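Local coordinates for protein export chaperone SatS (Mycobacterium tuberculosis H37Rv, PDB 6DNM) that acts as a chaperone for the SecA2 protein export pathway and is represented here by its C-terminal domain, at residues D11-V16 with D78-A83; F30-C35 with G48-F53; I42-N47 with H67-S72. All blocks are in the same frame, centred on the assembly; numbering follows the deposited sequence.

Contact 1: residues D11-V16 with D78-A83; sequences DFWLQV and DDIRTA
Helix 12-16 and the 78-83 part of helix 77-86 run roughly antiparallel, at 147°, with their axes no closer than 10.8 Å; the backbones come nearest where the CA atoms of V16 and D79 lie 7.2 Å apart. That width is filled by side chains, and no hydrogen bond crosses it. F12 spans it with its ring: CG stands anti to the backbone N (chi1 176°), and the far end of the ring meets the other helix. CZ sits 3.9 Å from D79 O, which lies in the ring plane at the edge, so a C-H edge faces the carbonyl. The same CZ rests on the backbone at I80 CA, and it meets A83 CB at 4.1 Å, the methyl approaching obliquely.

I80 meets three residues of the short helix, F12, W13 and V16. Its CG1 meets F12 CZ and V16 CG2, while its CD1 touches W13 CZ3 at 3.9 Å, the isoleucine and tryptophan side chains crossing at about a right angle. The two aromatic residues also support each other, F12 CD2 lying 3.6 Å above the W13 ring plane, over its centre. V16 fills the end nearest D79: its CG1 packs on D79 CB at 3.9 Å and also lies over one face of the F12 ring, offset toward the rim. No polar pair bridges the helices; D79 OD2 instead takes the backbone N-H of V5, and W13 NE1 donates to A90 O.

V16 O accepts from T76 OG1, just ahead of helix 77-86, which adds a polar tie beside the apolar one. W13 reaches on to L33 of strand 29-37, and I80 to I18 just before strand 19-24, so the helix pair packs against the two inner strands of the four-stranded sheet.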
loop_
_atom_site.group_PDB
_atom_site.type_symbol
_atom_site.label_atom_id
_atom_site.label_comp_id
_atom_site.label_asym_id
_atom_site.label_seq_id
_atom_site.Cartn_x
_atom_site.Cartn_y
_atom_site.Cartn_z
ATOM N N ASP A 11 9.874 -2.649 20.686
ATOM C CA ASP A 11 10.020 -2.799 19.246
ATOM C C ASP A 11 9.038 -3.848 18.752
ATOM O O ASP A 11 9.403 -4.732 17.972
ATOM C CB ASP A 11 11.457 -3.224 18.935
ATOM C CG ASP A 11 12.476 -2.190 19.381
ATOM O OD1 ASP A 11 12.397 -1.045 18.894
ATOM O OD2 ASP A 11 13.335 -2.509 20.233
ATOM N N PHE A 12 7.782 -3.741 19.186
ATOM C CA PHE A 12 6.809 -4.802 18.934
ATOM C C PHE A 12 6.688 -5.136 17.448
ATOM O O PHE A 12 6.809 -6.301 17.050
ATOM C CB PHE A 12 5.439 -4.416 19.491
ATOM C CG PHE A 12 4.366 -5.426 19.175
ATOM C CD1 PHE A 12 4.192 -6.539 19.981
ATOM C CD2 PHE A 12 3.551 -5.281 18.054
ATOM C CE1 PHE A 12 3.214 -7.478 19.694
ATOM C CE2 PHE A 12 2.575 -6.213 17.763
ATOM C CZ PHE A 12 2.404 -7.317 18.586
ATOM N N TRP A 13 6.380 -4.138 16.615
ATOM C CA TRP A 13 6.095 -4.433 15.212
ATOM C C TRP A 13 7.338 -4.933 14.485
ATOM O O TRP A 13 7.251 -5.839 13.640
ATOM C CB TRP A 13 5.467 -3.213 14.526
ATOM C CG TRP A 13 4.077 -2.959 15.045
ATOM C CD1 TRP A 13 3.682 -1.952 15.881
ATOM C CD2 TRP A 13 2.909 -3.763 14.807
ATOM N NE1 TRP A 13 2.339 -2.068 16.161
ATOM C CE2 TRP A 13 1.843 -3.171 15.518
ATOM C CE3 TRP A 13 2.661 -4.917 14.056
ATOM C CZ2 TRP A 13 0.550 -3.691 15.497
ATOM C CZ3 TRP A 13 1.372 -5.431 14.031
ATOM C CH2 TRP A 13 0.331 -4.814 14.746
ATOM N N LEU A 14 8.507 -4.391 14.834
ATOM C CA LEU A 14 9.757 -4.909 14.286
ATOM C C LEU A 14 9.958 -6.374 14.659
ATOM O O LEU A 14 10.311 -7.199 13.810
ATOM C CB LEU A 14 10.926 -4.055 14.779
ATOM C CG LEU A 14 12.292 -4.309 14.156
ATOM C CD1 LEU A 14 12.258 -4.110 12.655
ATOM C CD2 LEU A 14 13.305 -3.387 14.789
ATOM N N GLN A 15 9.697 -6.724 15.918
ATOM C CA GLN A 15 9.914 -8.099 16.356
ATOM C C GLN A 15 8.942 -9.066 15.690
ATOM O O GLN A 15 9.300 -10.211 15.402
ATOM C CB GLN A 15 9.781 -8.179 17.873
ATOM C CG GLN A 15 10.927 -7.537 18.627
ATOM C CD GLN A 15 10.923 -7.921 20.092
ATOM O OE1 GLN A 15 10.603 -7.106 20.954
ATOM N NE2 GLN A 15 11.263 -9.171 20.378
ATOM N N VAL A 16 7.694 -8.643 15.460
ATOM C CA VAL A 16 6.749 -9.537 14.791
ATOM C C VAL A 16 6.958 -9.603 13.284
ATOM O O VAL A 16 6.394 -10.488 12.626
ATOM C CB VAL A 16 5.293 -9.281 15.222
ATOM C CG1 VAL A 16 5.154 -9.433 16.728
ATOM C CG2 VAL A 16 4.822 -7.921 14.775
ATOM N N ASP A 78 0.356 -15.010 16.112
ATOM C CA ASP A 78 -0.235 -15.220 17.431
ATOM C C ASP A 78 0.162 -14.135 18.416
ATOM O O ASP A 78 -0.613 -13.814 19.276
ATOM C CB ASP A 78 0.072 -16.605 17.990
ATOM C CG ASP A 78 -0.927 -17.037 19.073
ATOM O OD1 ASP A 78 -2.096 -17.327 18.729
ATOM O OD2 ASP A 78 -0.548 -17.094 20.247
ATOM N N ASP A 79 1.357 -13.575 18.271
ATOM C CA ASP A 79 1.765 -12.455 19.117
ATOM C C ASP A 79 0.866 -11.245 18.897
ATOM O O ASP A 79 0.534 -10.526 19.846
ATOM C CB ASP A 79 3.223 -12.081 18.835
ATOM C CG ASP A 79 4.216 -13.009 19.514
ATOM O OD1 ASP A 79 3.797 -13.893 20.294
ATOM O OD2 ASP A 79 5.429 -12.847 19.271
ATOM N N ILE A 80 0.475 -10.996 17.647
ATOM C CA ILE A 80 -0.430 -9.886 17.357
ATOM C C ILE A 80 -1.799 -10.138 17.968
ATOM O O ILE A 80 -2.365 -9.267 18.641
ATOM C CB ILE A 80 -0.519 -9.640 15.842
ATOM C CG1 ILE A 80 0.856 -9.246 15.287
ATOM C CG2 ILE A 80 -1.589 -8.583 15.543
ATOM C CD1 ILE A 80 0.958 -9.307 13.781
ATOM N N ARG A 81 -2.354 -11.329 17.735
ATOM C CA ARG A 81 -3.686 -11.641 18.242
ATOM C C ARG A 81 -3.716 -11.594 19.762
ATOM O O ARG A 81 -4.656 -11.048 20.354
ATOM C CB ARG A 81 -4.125 -13.015 17.726
ATOM C CG ARG A 81 -5.494 -13.450 18.231
ATOM C CD ARG A 81 -5.988 -14.692 17.513
ATOM N NE ARG A 81 -5.117 -15.839 17.745
ATOM C CZ ARG A 81 -5.333 -16.763 18.676
ATOM N NH1 ARG A 81 -6.391 -16.671 19.470
ATOM N NH2 ARG A 81 -4.489 -17.775 18.815
ATOM N N THR A 82 -2.683 -12.146 20.409
ATOM C CA THR A 82 -2.607 -12.136 21.868
ATOM C C THR A 82 -2.461 -10.718 22.410
ATOM O O THR A 82 -3.036 -10.383 23.450
ATOM C CB THR A 82 -1.438 -13.014 22.334
ATOM O OG1 THR A 82 -1.603 -14.345 21.829
ATOM C CG2 THR A 82 -1.386 -13.071 23.841
ATOM N N ALA A 83 -1.698 -9.867 21.724
ATOM C CA ALA A 83 -1.625 -8.471 22.144
ATOM C C ALA A 83 -2.985 -7.796 22.020
ATOM O O ALA A 83 -3.376 -7.006 22.888
ATOM C CB ALA A 83 -0.566 -7.725 21.331
#

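Contact 2: residues F30-C35 with G48-F53; sequences FYTLRC and GRISVF
Y31 and F53 form a single antiparallel bridge, a hydrogen-bonded pair: Y31 N donates to F53 O at 2.8 Å, and F53 N returns a bond to Y31 O at 3.0 Å. One residue along, the side chain of T32 takes over. Its OG1, held anti to the backbone N (chi1 -171°), donates to S51 O at 2.7 Å, almost in line with the carbonyl bond. On the same threonine, OG1 and CG2 both rest against I50 CG2, the latter at 3.8 Å.

Beside the bridge, V52 CG2 lies over one face of the F30 ring, 3.8 Å from its centroid and 17° off the normal, a CH-pi contact. F53 O meets the edge of that ring and also receives a CA-H contact from F30.

Further out, L187 of strand 187-189 packs on I50 and V52, Y62 meets the F53 ring, and E190 takes S51 OG. Along its other edge strand 29-37 bonds to strand 19-24, F30 with I23 and T32 with I21.

With strands at 126°, regular pairing ends after one bridge; the threonine hydroxyl then satisfies a buried carbonyl that a backbone N-H would serve in a continuous sheet.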
loop_
_atom_site.group_PDB
_atom_site.type_symbol
_atom_site.label_atom_id
_atom_site.label_comp_id
_atom_site.label_asym_id
_atom_site.label_seq_id
_atom_site.Cartn_x
_atom_site.Cartn_y
_atom_site.Cartn_z
ATOM N N PHE A 30 -7.082 4.480 5.146
ATOM C CA PHE A 30 -7.216 3.088 5.545
ATOM C C PHE A 30 -5.968 2.601 6.261
ATOM O O PHE A 30 -4.858 3.094 6.023
ATOM C CB PHE A 30 -7.403 2.176 4.336
ATOM C CG PHE A 30 -8.692 2.383 3.614
ATOM C CD1 PHE A 30 -9.903 2.225 4.269
ATOM C CD2 PHE A 30 -8.696 2.714 2.271
ATOM C CE1 PHE A 30 -11.107 2.420 3.590
ATOM C CE2 PHE A 30 -9.887 2.909 1.594
ATOM C CZ PHE A 30 -11.094 2.760 2.252
ATOM N N TYR A 31 -6.165 1.591 7.111
ATOM C CA TYR A 31 -5.098 0.898 7.819
ATOM C C TYR A 31 -5.179 -0.589 7.511
ATOM O O TYR A 31 -6.274 -1.148 7.382
ATOM C CB TYR A 31 -5.212 1.122 9.339
ATOM C CG TYR A 31 -5.037 2.584 9.653
ATOM C CD1 TYR A 31 -3.771 3.121 9.867
ATOM C CD2 TYR A 31 -6.136 3.453 9.653
ATOM C CE1 TYR A 31 -3.601 4.469 10.115
ATOM C CE2 TYR A 31 -5.974 4.809 9.883
ATOM C CZ TYR A 31 -4.707 5.306 10.124
ATOM O OH TYR A 31 -4.544 6.649 10.344
ATOM N N THR A 32 -4.020 -1.224 7.387
ATOM C CA THR A 32 -3.933 -2.673 7.228
ATOM C C THR A 32 -2.536 -3.102 7.656
ATOM O O THR A 32 -1.753 -2.288 8.163
ATOM C CB THR A 32 -4.320 -3.120 5.806
ATOM O OG1 THR A 32 -4.425 -4.553 5.763
ATOM C CG2 THR A 32 -3.300 -2.667 4.762
ATOM N N LEU A 33 -2.227 -4.390 7.477
ATOM C CA LEU A 33 -0.911 -4.937 7.779
ATOM C C LEU A 33 -0.284 -5.505 6.514
ATOM O O LEU A 33 -0.981 -6.035 5.640
ATOM C CB LEU A 33 -0.980 -6.077 8.811
ATOM C CG LEU A 33 -1.654 -5.770 10.152
ATOM C CD1 LEU A 33 -1.672 -7.009 11.036
ATOM C CD2 LEU A 33 -0.956 -4.619 10.870
ATOM N N ARG A 34 1.044 -5.410 6.434
ATOM C CA ARG A 34 1.784 -5.959 5.309
ATOM C C ARG A 34 3.128 -6.478 5.791
ATOM O O ARG A 34 3.771 -5.862 6.645
ATOM C CB ARG A 34 2.030 -4.882 4.252
ATOM C CG ARG A 34 2.743 -5.399 2.989
ATOM C CD ARG A 34 4.196 -4.911 2.911
ATOM N NE ARG A 34 4.221 -3.469 3.091
ATOM C CZ ARG A 34 5.273 -2.718 3.400
ATOM N NH1 ARG A 34 5.134 -1.422 3.540
ATOM N NH2 ARG A 34 6.470 -3.236 3.565
ATOM N N CYS A 35 3.547 -7.613 5.235
ATOM C CA CYS A 35 4.874 -8.152 5.490
ATOM C C CYS A 35 5.448 -8.675 4.183
ATOM O O CYS A 35 4.790 -8.656 3.139
ATOM C CB CYS A 35 4.836 -9.273 6.531
ATOM S SG CYS A 35 4.011 -10.757 5.957
ATOM N N GLY A 48 -6.280 -12.573 -2.711
ATOM C CA GLY A 48 -5.769 -11.450 -3.479
ATOM C C GLY A 48 -6.392 -10.099 -3.203
ATOM O O GLY A 48 -6.127 -9.153 -3.957
ATOM N N ARG A 49 -7.209 -9.970 -2.158
ATOM C CA ARG A 49 -7.792 -8.687 -1.779
ATOM C C ARG A 49 -7.387 -8.342 -0.352
ATOM O O ARG A 49 -7.387 -9.203 0.536
ATOM C CB ARG A 49 -9.322 -8.686 -1.909
ATOM C CG ARG A 49 -9.854 -8.940 -3.325
ATOM C CD ARG A 49 -11.090 -8.083 -3.641
ATOM N NE ARG A 49 -12.224 -8.372 -2.767
ATOM C CZ ARG A 49 -13.126 -7.468 -2.398
ATOM N NH1 ARG A 49 -13.026 -6.216 -2.819
ATOM N NH2 ARG A 49 -14.126 -7.815 -1.600
ATOM N N ILE A 50 -7.054 -7.075 -0.146
ATOM C CA ILE A 50 -6.485 -6.577 1.101
ATOM C C ILE A 50 -7.611 -6.063 1.984
ATOM O O ILE A 50 -8.382 -5.190 1.571
ATOM C CB ILE A 50 -5.491 -5.443 0.804
ATOM C CG1 ILE A 50 -4.360 -5.942 -0.101
ATOM C CG2 ILE A 50 -4.986 -4.800 2.098
ATOM C CD1 ILE A 50 -3.642 -4.834 -0.834
ATOM N N SER A 51 -7.687 -6.572 3.214
ATOM C CA SER A 51 -8.653 -6.059 4.182
ATOM C C SER A 51 -8.197 -4.700 4.702
ATOM O O SER A 51 -7.097 -4.577 5.251
ATOM C CB SER A 51 -8.781 -7.033 5.352
ATOM O OG SER A 51 -9.428 -8.229 4.955
ATOM N N VAL A 52 -9.049 -3.682 4.551
ATOM C CA VAL A 52 -8.742 -2.338 5.022
ATOM C C VAL A 52 -9.742 -1.903 6.082
ATOM O O VAL A 52 -10.911 -2.304 6.077
ATOM C CB VAL A 52 -8.667 -1.307 3.876
ATOM C CG1 VAL A 52 -7.491 -1.638 2.973
ATOM C CG2 VAL A 52 -9.979 -1.247 3.094
ATOM N N PHE A 53 -9.268 -1.031 6.976
ATOM C CA PHE A 53 -9.999 -0.582 8.156
ATOM C C PHE A 53 -9.913 0.933 8.269
ATOM O O PHE A 53 -8.885 1.527 7.941
ATOM C CB PHE A 53 -9.436 -1.263 9.416
ATOM C CG PHE A 53 -9.545 -2.754 9.360
ATOM C CD1 PHE A 53 -10.650 -3.402 9.900
ATOM C CD2 PHE A 53 -8.573 -3.513 8.710
ATOM C CE1 PHE A 53 -10.775 -4.781 9.802
ATOM C CE2 PHE A 53 -8.691 -4.889 8.615
ATOM C CZ PHE A 53 -9.786 -5.522 9.164
#

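Contact 3: residues I42-N47 with H67-S72; sequences IFLGRN and HDHDLS
H69 opens the contact against L44 and G45. Its imidazole is sandwiched: L44 CD1 stands over the centre of one face, 3.5 Å from the centroid, and S72 CB lies over the opposite face nearer the rim. CG of H69 is tucked between the backbone N and carbonyl carbon (chi1 51°), and the ring's rotation is fixed by its two nitrogens. ND1 accepts the N-H of L71 in the ring plane at 3.1 Å, while NE2 bonds to Y77 OH, consistent with a neutral ring protonated on NE2. H69 CB also rests on G45 O.

D70 follows with the one direct hydrogen bond across the contact. Its N-H gives to G45 O at 2.8 Å, nearly straight out from the carbonyl (C=O...N 176°). Its carboxylate turns toward the far end of the other segment: OD1 takes a water proton at 2.7 Å, and that water accepts from N47 N at 2.9 Å. OD2 is bonded to Y133 OH of helix 117-134.

These residues begin a type I beta turn, H69 to S72, laid against the place where the chain passes from strand 40-43 of the four-stranded sheet to strand 45-46 of the three-stranded one. L44 sits between the two strands, and its backbone bonds to both L33 and S51. R46 carries on toward the C-terminus, its NH2 in a salt bridge with E190.

L71 then spreads its two methyls over I42 and L44. CD1 packs on L44 CB at 3.8 Å, and CD2 on I42 CG2 at 3.7 Å, the isoleucine and leucine sliding past each other in opposite directions. S72 closes the turn: its OG and its N both donate to H69 O, from the same face of that carbonyl.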
loop_
_atom_site.group_PDB
_atom_site.type_symbol
_atom_site.label_atom_id
_atom_site.label_comp_id
_atom_site.label_asym_id
_atom_site.label_seq_id
_atom_site.Cartn_x
_atom_site.Cartn_y
_atom_site.Cartn_z
ATOM N N ILE A 42 2.894 -9.980 1.497
ATOM C CA ILE A 42 1.647 -10.581 1.963
ATOM C C ILE A 42 0.925 -9.546 2.813
ATOM O O ILE A 42 1.513 -8.979 3.742
ATOM C CB ILE A 42 1.854 -11.886 2.765
ATOM C CG1 ILE A 42 2.815 -12.846 2.052
ATOM C CG2 ILE A 42 0.517 -12.568 2.986
ATOM C CD1 ILE A 42 2.972 -14.183 2.754
ATOM N N PHE A 43 -0.337 -9.287 2.490
ATOM C CA PHE A 43 -1.145 -8.338 3.242
ATOM C C PHE A 43 -2.136 -9.086 4.124
ATOM O O PHE A 43 -2.428 -10.265 3.920
ATOM C CB PHE A 43 -1.943 -7.426 2.303
ATOM C CG PHE A 43 -1.109 -6.431 1.542
ATOM C CD1 PHE A 43 -1.005 -5.117 1.975
ATOM C CD2 PHE A 43 -0.485 -6.787 0.356
ATOM C CE1 PHE A 43 -0.269 -4.196 1.261
ATOM C CE2 PHE A 43 0.254 -5.859 -0.365
ATOM C CZ PHE A 43 0.359 -4.565 0.090
ATOM N N LEU A 44 -2.656 -8.378 5.116
ATOM C CA LEU A 44 -3.821 -8.843 5.847
ATOM C C LEU A 44 -4.983 -8.900 4.865
ATOM O O LEU A 44 -5.516 -7.866 4.458
ATOM C CB LEU A 44 -4.107 -7.878 6.993
ATOM C CG LEU A 44 -5.283 -8.225 7.893
ATOM C CD1 LEU A 44 -4.981 -9.518 8.674
ATOM C CD2 LEU A 44 -5.586 -7.058 8.843
ATOM N N GLY A 45 -5.352 -10.100 4.447
ATOM C CA GLY A 45 -6.338 -10.251 3.396
ATOM C C GLY A 45 -6.451 -11.704 3.006
ATOM O O GLY A 45 -5.827 -12.583 3.604
ATOM N N ARG A 46 -7.265 -11.940 1.980
ATOM C CA ARG A 46 -7.461 -13.285 1.463
ATOM C C ARG A 46 -7.846 -13.184 -0.002
ATOM O O ARG A 46 -8.436 -12.189 -0.431
ATOM C CB ARG A 46 -8.565 -14.030 2.228
ATOM C CG ARG A 46 -9.906 -13.298 2.206
ATOM C CD ARG A 46 -10.805 -13.682 3.380
ATOM N NE ARG A 46 -12.164 -13.169 3.217
ATOM C CZ ARG A 46 -12.616 -12.043 3.763
ATOM N NH1 ARG A 46 -13.869 -11.660 3.557
ATOM N NH2 ARG A 46 -11.818 -11.298 4.516
ATOM N N ASN A 47 -7.490 -14.217 -0.765
ATOM C CA ASN A 47 -7.880 -14.323 -2.173
ATOM C C ASN A 47 -7.480 -13.085 -2.978
ATOM O O ASN A 47 -8.235 -12.591 -3.819
ATOM C CB ASN A 47 -9.371 -14.640 -2.314
ATOM C CG ASN A 47 -9.776 -15.874 -1.525
ATOM O OD1 ASN A 47 -9.079 -16.884 -1.546
ATOM N ND2 ASN A 47 -10.902 -15.793 -0.820
ATOM N N HIS A 67 -9.257 -15.662 13.002
ATOM C CA HIS A 67 -9.432 -15.441 11.579
ATOM C C HIS A 67 -8.561 -16.418 10.810
ATOM O O HIS A 67 -7.510 -16.857 11.287
ATOM C CB HIS A 67 -9.042 -14.013 11.170
ATOM C CG HIS A 67 -9.986 -12.961 11.658
ATOM N ND1 HIS A 67 -11.309 -12.910 11.276
ATOM C CD2 HIS A 67 -9.795 -11.913 12.492
ATOM C CE1 HIS A 67 -11.894 -11.878 11.858
ATOM N NE2 HIS A 67 -10.998 -11.259 12.605
ATOM N N ASP A 68 -9.017 -16.759 9.618
ATOM C CA ASP A 68 -8.210 -17.477 8.646
ATOM C C ASP A 68 -8.011 -16.526 7.475
ATOM O O ASP A 68 -8.928 -16.295 6.681
ATOM C CB ASP A 68 -8.871 -18.782 8.220
ATOM C CG ASP A 68 -7.903 -19.716 7.524
ATOM O OD1 ASP A 68 -8.070 -19.954 6.311
ATOM O OD2 ASP A 68 -6.966 -20.201 8.191
ATOM N N HIS A 69 -6.822 -15.942 7.404
ATOM C CA HIS A 69 -6.441 -15.049 6.324
ATOM C C HIS A 69 -4.968 -15.292 6.035
ATOM O O HIS A 69 -4.333 -16.165 6.633
ATOM C CB HIS A 69 -6.705 -13.586 6.688
ATOM C CG HIS A 69 -6.118 -13.183 8.005
ATOM N ND1 HIS A 69 -4.766 -13.253 8.267
ATOM C CD2 HIS A 69 -6.698 -12.725 9.139
ATOM C CE1 HIS A 69 -4.538 -12.855 9.508
ATOM N NE2 HIS A 69 -5.695 -12.531 10.059
ATOM N N ASP A 70 -4.407 -14.482 5.141
ATOM C CA ASP A 70 -3.092 -14.800 4.605
ATOM C C ASP A 70 -1.954 -14.604 5.594
ATOM O O ASP A 70 -0.848 -15.086 5.327
ATOM C CB ASP A 70 -2.837 -14.036 3.307
ATOM C CG ASP A 70 -3.698 -14.533 2.163
ATOM O OD1 ASP A 70 -4.226 -15.669 2.241
ATOM O OD2 ASP A 70 -3.814 -13.799 1.164
ATOM N N LEU A 71 -2.184 -13.922 6.719
ATOM C CA LEU A 71 -1.145 -13.755 7.727
ATOM C C LEU A 71 -1.294 -14.700 8.909
ATOM O O LEU A 71 -0.381 -14.767 9.741
ATOM C CB LEU A 71 -1.152 -12.322 8.274
ATOM C CG LEU A 71 -1.012 -11.193 7.254
ATOM C CD1 LEU A 71 -0.999 -9.854 7.970
ATOM C CD2 LEU A 71 0.243 -11.326 6.426
ATOM N N SER A 72 -2.407 -15.427 9.016
ATOM C CA SER A 72 -2.754 -16.032 10.296
ATOM C C SER A 72 -1.923 -17.263 10.642
ATOM O O SER A 72 -1.959 -17.695 11.796
ATOM C CB SER A 72 -4.244 -16.371 10.344
ATOM O OG SER A 72 -4.563 -17.342 9.369
HETATM O O HOH W 1 -5.941 -16.390 0.316
#

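Contacts 1 and 2 are buried, while contact 3 is only partly so, with N47 exposed and a water in the bridge to D70. Contact 1 is apolar side-chain packing between helices and reaches contact 2 where W13 CZ3 meets L33 CD2. Contacts 2 and 3 have centres about 9 Å apart and use neighbouring strands of the same two sheets: strand 29-37 pairs with 40-43, and 45-46 with 49-52, so C35 O faces I42 N and S51 N faces L44 O. Contact 2 joins two strands through one bridge and a threonine hydroxyl; contact 3 lays a turn on the strand changeover, with a turn N-H, a water-linked carboxylate, a histidine face and leucine packing.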